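Local coordinates for sulfate adenylyltransferase, adenylylsulfate kinase (PDB 3CR8), which transfers phosphate from ATP to adenosine 5'-phosphosulfate, and carries an ATP sulfurylase-like domain although it lacks ATP sulfurylase activity, at residues F158-R172 with R249-I262. Residues are numbered along the deposited sequence; the frame is centred on the assembly and turned at random.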
# COMPACT_ATOMS: atom_id res chain seq x y z
N PHE A 158 16.76 -5.99 -37.61
CA PHE A 158 16.44 -7.39 -37.62
C PHE A 158 17.69 -8.26 -37.77
O PHE A 158 17.81 -9.32 -37.16
CB PHE A 158 15.47 -7.68 -38.76
CG PHE A 158 14.09 -7.16 -38.52
CD1 PHE A 158 13.64 -6.92 -37.22
CD2 PHE A 158 13.22 -6.93 -39.57
CE1 PHE A 158 12.37 -6.43 -37.00
CE2 PHE A 158 11.94 -6.45 -39.35
CZ PHE A 158 11.51 -6.20 -38.07
N VAL A 159 18.63 -7.82 -38.58
CA VAL A 159 19.76 -8.70 -38.87
C VAL A 159 20.76 -8.79 -37.71
O VAL A 159 21.34 -9.86 -37.46
CB VAL A 159 20.45 -8.35 -40.23
CG1 VAL A 159 21.79 -9.03 -40.35
CG2 VAL A 159 19.59 -8.81 -41.38
N ARG A 160 20.94 -7.67 -37.01
CA ARG A 160 21.77 -7.65 -35.82
C ARG A 160 21.07 -8.45 -34.72
O ARG A 160 21.71 -9.19 -33.96
CB ARG A 160 21.99 -6.21 -35.34
CG ARG A 160 22.70 -5.32 -36.32
CD ARG A 160 22.97 -3.96 -35.71
NE ARG A 160 21.77 -3.14 -35.59
CZ ARG A 160 21.36 -2.30 -36.53
NH1 ARG A 160 22.04 -2.20 -37.65
NH2 ARG A 160 20.27 -1.57 -36.34
N ARG A 161 19.76 -8.31 -34.63
CA ARG A 161 19.01 -9.04 -33.63
C ARG A 161 18.98 -10.52 -33.91
O ARG A 161 18.51 -11.30 -33.09
CB ARG A 161 17.60 -8.48 -33.54
CG ARG A 161 17.57 -7.17 -32.85
CD ARG A 161 17.08 -7.36 -31.45
NE ARG A 161 15.70 -6.91 -31.38
CZ ARG A 161 14.89 -7.17 -30.37
NH1 ARG A 161 15.31 -7.90 -29.36
NH2 ARG A 161 13.66 -6.71 -30.40
N GLY A 162 19.48 -10.91 -35.08
CA GLY A 162 19.49 -12.30 -35.50
C GLY A 162 18.12 -12.87 -35.85
O GLY A 162 17.97 -14.08 -35.92
N TRP A 163 17.15 -12.00 -36.08
CA TRP A 163 15.78 -12.39 -36.36
C TRP A 163 15.66 -12.86 -37.79
O TRP A 163 16.44 -12.44 -38.63
CB TRP A 163 14.86 -11.18 -36.19
CG TRP A 163 14.55 -10.79 -34.79
CD1 TRP A 163 15.27 -11.06 -33.67
CD2 TRP A 163 13.44 -10.00 -34.37
NE1 TRP A 163 14.66 -10.52 -32.56
CE2 TRP A 163 13.53 -9.86 -32.97
CE3 TRP A 163 12.36 -9.43 -35.04
CZ2 TRP A 163 12.59 -9.15 -32.22
CZ3 TRP A 163 11.42 -8.71 -34.30
CH2 TRP A 163 11.55 -8.57 -32.90
N ARG A 164 14.68 -13.72 -38.08
CA ARG A 164 14.42 -14.15 -39.46
C ARG A 164 12.94 -14.05 -39.84
O ARG A 164 12.53 -13.35 -40.77
CB ARG A 164 14.88 -15.59 -39.67
CG ARG A 164 16.38 -15.83 -39.63
CD ARG A 164 16.71 -17.31 -39.82
NE ARG A 164 16.44 -18.13 -38.64
CZ ARG A 164 16.25 -19.46 -38.67
NH1 ARG A 164 16.30 -20.10 -39.84
NH2 ARG A 164 16.01 -20.15 -37.55
N ARG A 165 12.12 -14.79 -39.10
CA ARG A 165 10.69 -14.92 -39.34
C ARG A 165 9.99 -13.97 -38.36
O ARG A 165 10.26 -14.03 -37.15
CB ARG A 165 10.31 -16.38 -39.04
CG ARG A 165 8.90 -16.78 -39.29
CD ARG A 165 8.60 -18.00 -38.44
NE ARG A 165 7.60 -18.85 -39.06
CZ ARG A 165 7.92 -19.90 -39.79
NH1 ARG A 165 9.20 -20.20 -39.98
NH2 ARG A 165 6.96 -20.65 -40.32
N ILE A 166 9.10 -13.12 -38.89
CA ILE A 166 8.54 -12.00 -38.13
C ILE A 166 7.07 -11.73 -38.45
O ILE A 166 6.71 -11.46 -39.61
CB ILE A 166 9.36 -10.72 -38.38
CG1 ILE A 166 10.85 -10.95 -38.08
CG2 ILE A 166 8.85 -9.58 -37.55
CD1 ILE A 166 11.77 -9.87 -38.63
N ILE A 167 6.23 -11.81 -37.42
CA ILE A 167 4.86 -11.31 -37.49
C ILE A 167 4.87 -9.81 -37.24
O ILE A 167 5.50 -9.32 -36.30
CB ILE A 167 3.98 -11.92 -36.41
CG1 ILE A 167 4.38 -13.35 -36.13
CG2 ILE A 167 2.49 -11.83 -36.77
CD1 ILE A 167 3.43 -14.02 -35.19
N ALA A 168 4.13 -9.08 -38.07
CA ALA A 168 3.94 -7.66 -37.89
C ALA A 168 2.52 -7.37 -37.48
O ALA A 168 1.60 -8.07 -37.91
CB ALA A 168 4.27 -6.92 -39.16
N TRP A 169 2.36 -6.36 -36.65
CA TRP A 169 1.06 -5.88 -36.23
C TRP A 169 1.12 -4.38 -36.51
O TRP A 169 1.90 -3.65 -35.89
CB TRP A 169 0.84 -6.19 -34.74
CG TRP A 169 -0.38 -5.58 -34.16
CD1 TRP A 169 -0.51 -4.32 -33.66
CD2 TRP A 169 -1.64 -6.21 -34.00
NE1 TRP A 169 -1.79 -4.12 -33.20
CE2 TRP A 169 -2.50 -5.27 -33.41
CE3 TRP A 169 -2.12 -7.48 -34.29
CZ2 TRP A 169 -3.81 -5.56 -33.11
CZ3 TRP A 169 -3.43 -7.76 -33.99
CH2 TRP A 169 -4.26 -6.80 -33.41
N GLN A 170 0.34 -3.93 -37.49
CA GLN A 170 0.39 -2.56 -37.93
C GLN A 170 -0.70 -1.72 -37.31
O GLN A 170 -1.56 -1.20 -38.00
CB GLN A 170 0.31 -2.50 -39.45
CG GLN A 170 1.68 -2.62 -40.12
CD GLN A 170 1.66 -3.27 -41.52
OE1 GLN A 170 0.64 -3.29 -42.21
NE2 GLN A 170 2.79 -3.80 -41.93
N ALA A 171 -0.65 -1.57 -35.99
CA ALA A 171 -1.73 -0.97 -35.22
C ALA A 171 -2.21 0.38 -35.71
O ALA A 171 -1.42 1.20 -36.18
CB ALA A 171 -1.34 -0.88 -33.76
N ARG A 172 -3.52 0.61 -35.61
CA ARG A 172 -4.08 1.92 -35.89
C ARG A 172 -4.75 2.50 -34.64
O ARG A 172 -5.28 3.61 -34.68
CB ARG A 172 -5.08 1.85 -37.04
CG ARG A 172 -6.25 0.93 -36.76
CD ARG A 172 -6.98 0.61 -38.06
NE ARG A 172 -6.14 -0.20 -38.94
CZ ARG A 172 -6.22 -1.52 -39.04
NH1 ARG A 172 -7.12 -2.21 -38.32
NH2 ARG A 172 -5.40 -2.17 -39.87
N ARG A 249 -0.74 -3.61 -47.53
CA ARG A 249 -0.10 -3.60 -46.23
C ARG A 249 0.79 -4.81 -46.11
O ARG A 249 1.89 -4.75 -45.57
CB ARG A 249 -1.14 -3.53 -45.12
CG ARG A 249 -1.71 -2.15 -44.95
CD ARG A 249 -2.97 -2.18 -44.14
NE ARG A 249 -2.77 -2.87 -42.88
CZ ARG A 249 -3.74 -3.47 -42.21
NH1 ARG A 249 -4.97 -3.46 -42.70
NH2 ARG A 249 -3.48 -4.08 -41.06
N ALA A 250 0.31 -5.93 -46.66
CA ALA A 250 1.09 -7.16 -46.76
C ALA A 250 2.37 -6.93 -47.55
O ALA A 250 3.41 -7.53 -47.25
CB ALA A 250 0.30 -8.21 -47.45
N ILE A 251 2.30 -6.09 -48.58
CA ILE A 251 3.46 -5.79 -49.40
C ILE A 251 4.42 -4.90 -48.66
O ILE A 251 5.62 -5.15 -48.69
CB ILE A 251 3.13 -5.14 -50.73
CG1 ILE A 251 2.21 -6.06 -51.56
CG2 ILE A 251 4.41 -4.83 -51.50
CD1 ILE A 251 2.20 -5.80 -53.05
N VAL A 252 3.91 -3.88 -47.99
CA VAL A 252 4.84 -3.05 -47.23
C VAL A 252 5.38 -3.86 -46.05
O VAL A 252 6.54 -3.69 -45.66
CB VAL A 252 4.25 -1.69 -46.79
CG1 VAL A 252 2.99 -1.35 -47.59
CG2 VAL A 252 3.98 -1.67 -45.31
N ALA A 253 4.57 -4.76 -45.51
CA ALA A 253 5.07 -5.62 -44.43
C ALA A 253 6.26 -6.41 -44.95
O ALA A 253 7.28 -6.58 -44.27
CB ALA A 253 4.00 -6.54 -43.97
N ARG A 254 6.12 -6.91 -46.17
CA ARG A 254 7.20 -7.63 -46.79
C ARG A 254 8.42 -6.77 -47.00
O ARG A 254 9.55 -7.22 -46.81
CB ARG A 254 6.78 -8.18 -48.13
CG ARG A 254 7.89 -8.98 -48.75
CD ARG A 254 7.57 -9.38 -50.15
NE ARG A 254 8.68 -10.12 -50.71
CZ ARG A 254 8.60 -10.85 -51.80
NH1 ARG A 254 7.44 -10.93 -52.44
NH2 ARG A 254 9.67 -11.49 -52.26
N ASN A 255 8.21 -5.53 -47.44
CA ASN A 255 9.35 -4.65 -47.71
C ASN A 255 10.08 -4.24 -46.44
O ASN A 255 11.27 -3.98 -46.45
CB ASN A 255 8.93 -3.46 -48.56
CG ASN A 255 8.72 -3.83 -50.02
OD1 ASN A 255 9.45 -4.68 -50.56
ND2 ASN A 255 7.73 -3.21 -50.68
N PHE A 256 9.37 -4.25 -45.33
CA PHE A 256 10.02 -3.97 -44.05
C PHE A 256 10.75 -5.20 -43.43
O PHE A 256 11.55 -5.07 -42.50
CB PHE A 256 9.00 -3.42 -43.07
CG PHE A 256 8.83 -1.92 -43.14
CD1 PHE A 256 9.67 -1.10 -42.43
CD2 PHE A 256 7.80 -1.35 -43.89
CE1 PHE A 256 9.52 0.27 -42.48
CE2 PHE A 256 7.65 0.00 -43.94
CZ PHE A 256 8.51 0.82 -43.24
N GLY A 257 10.48 -6.39 -43.96
CA GLY A 257 11.15 -7.58 -43.49
C GLY A 257 10.19 -8.64 -42.95
O GLY A 257 10.60 -9.76 -42.64
N CYS A 258 8.92 -8.30 -42.82
CA CYS A 258 8.00 -9.21 -42.17
C CYS A 258 7.45 -10.25 -43.14
O CYS A 258 7.12 -9.93 -44.28
CB CYS A 258 6.85 -8.43 -41.56
SG CYS A 258 7.46 -7.13 -40.62
N SER A 259 7.32 -11.48 -42.66
CA SER A 259 6.73 -12.53 -43.48
C SER A 259 5.33 -12.95 -43.00
O SER A 259 4.70 -13.85 -43.58
CB SER A 259 7.68 -13.74 -43.57
OG SER A 259 7.93 -14.31 -42.30
N LEU A 260 4.85 -12.31 -41.93
CA LEU A 260 3.50 -12.54 -41.44
C LEU A 260 2.82 -11.21 -41.08
O LEU A 260 3.47 -10.25 -40.66
CB LEU A 260 3.52 -13.50 -40.24
CG LEU A 260 3.99 -14.92 -40.56
CD1 LEU A 260 5.43 -15.14 -40.13
CD2 LEU A 260 3.09 -15.96 -39.90
N LEU A 261 1.52 -11.13 -41.26
CA LEU A 261 0.81 -9.89 -40.98
C LEU A 261 -0.50 -10.21 -40.26
O LEU A 261 -1.25 -11.10 -40.65
CB LEU A 261 0.51 -9.19 -42.29
CG LEU A 261 0.52 -7.67 -42.33
CD1 LEU A 261 -0.75 -7.22 -43.00
CD2 LEU A 261 0.60 -7.13 -40.93
N ILE A 262 -0.77 -9.51 -39.17
CA ILE A 262 -2.02 -9.73 -38.50
C ILE A 262 -2.97 -8.70 -39.08
O ILE A 262 -2.56 -7.61 -39.39
CB ILE A 262 -1.86 -9.57 -37.00
CG1 ILE A 262 -1.05 -10.74 -36.45
CG2 ILE A 262 -3.19 -9.58 -36.36
CD1 ILE A 262 -0.68 -10.58 -35.01
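Parallel strand pairing joins I166–W169 to L260–I262, the first and fourth strands of the five-stranded parallel sheet in the ATP sulfurylase-like domain. The order 3-2-1-4-5 fits the Rossmann-like fold of the HUP group. L260 N donates to I166 O. A168 N then bonds L260 O at 2.9 Å, and I262 N reaches A168 O at 3.0 Å. On one face, I167 CG2 lies anti to the backbone N and meets I262 CG1 at 3.7 Å. Helix 177-189 packs on I167 there. A168 CB is on the other face, against C258 SG (3.5 Å) and L261 CD2 (4.1 Å). G257 has positive phi, which suits a glycine, and ends helix 244-256 with a Schellman motif. The F158 ring turns its edge to F256 O.

Past the strand, Q170 is extended beyond CG (chi2 151°), which sets its amide against helix 244-256. Its NE2 lies 3.6 Å from A253 CB. Its OE1 takes a weak bond from R249 NE (3.5 Å), at the guanidinium edge. R172 NH2 lies over one face of the R249 guanidinium, the planes 81° apart; both groups are donors, so no bond joins them. With R249 cut back to an alanine, Q170 OE1 would probably lose this weak donor and R172 the flat group it lies over. Q170 and R172 fall where active ATP sulfurylases carry the sulfate-binding QXRN motif, but the run here is Gln-Ala-Arg-Gln. The chemistry thus divides: backbone bonds and apolar packing fix the strands, while a weak bond from R249 and packing on A253 and L261 place the Q170 amide.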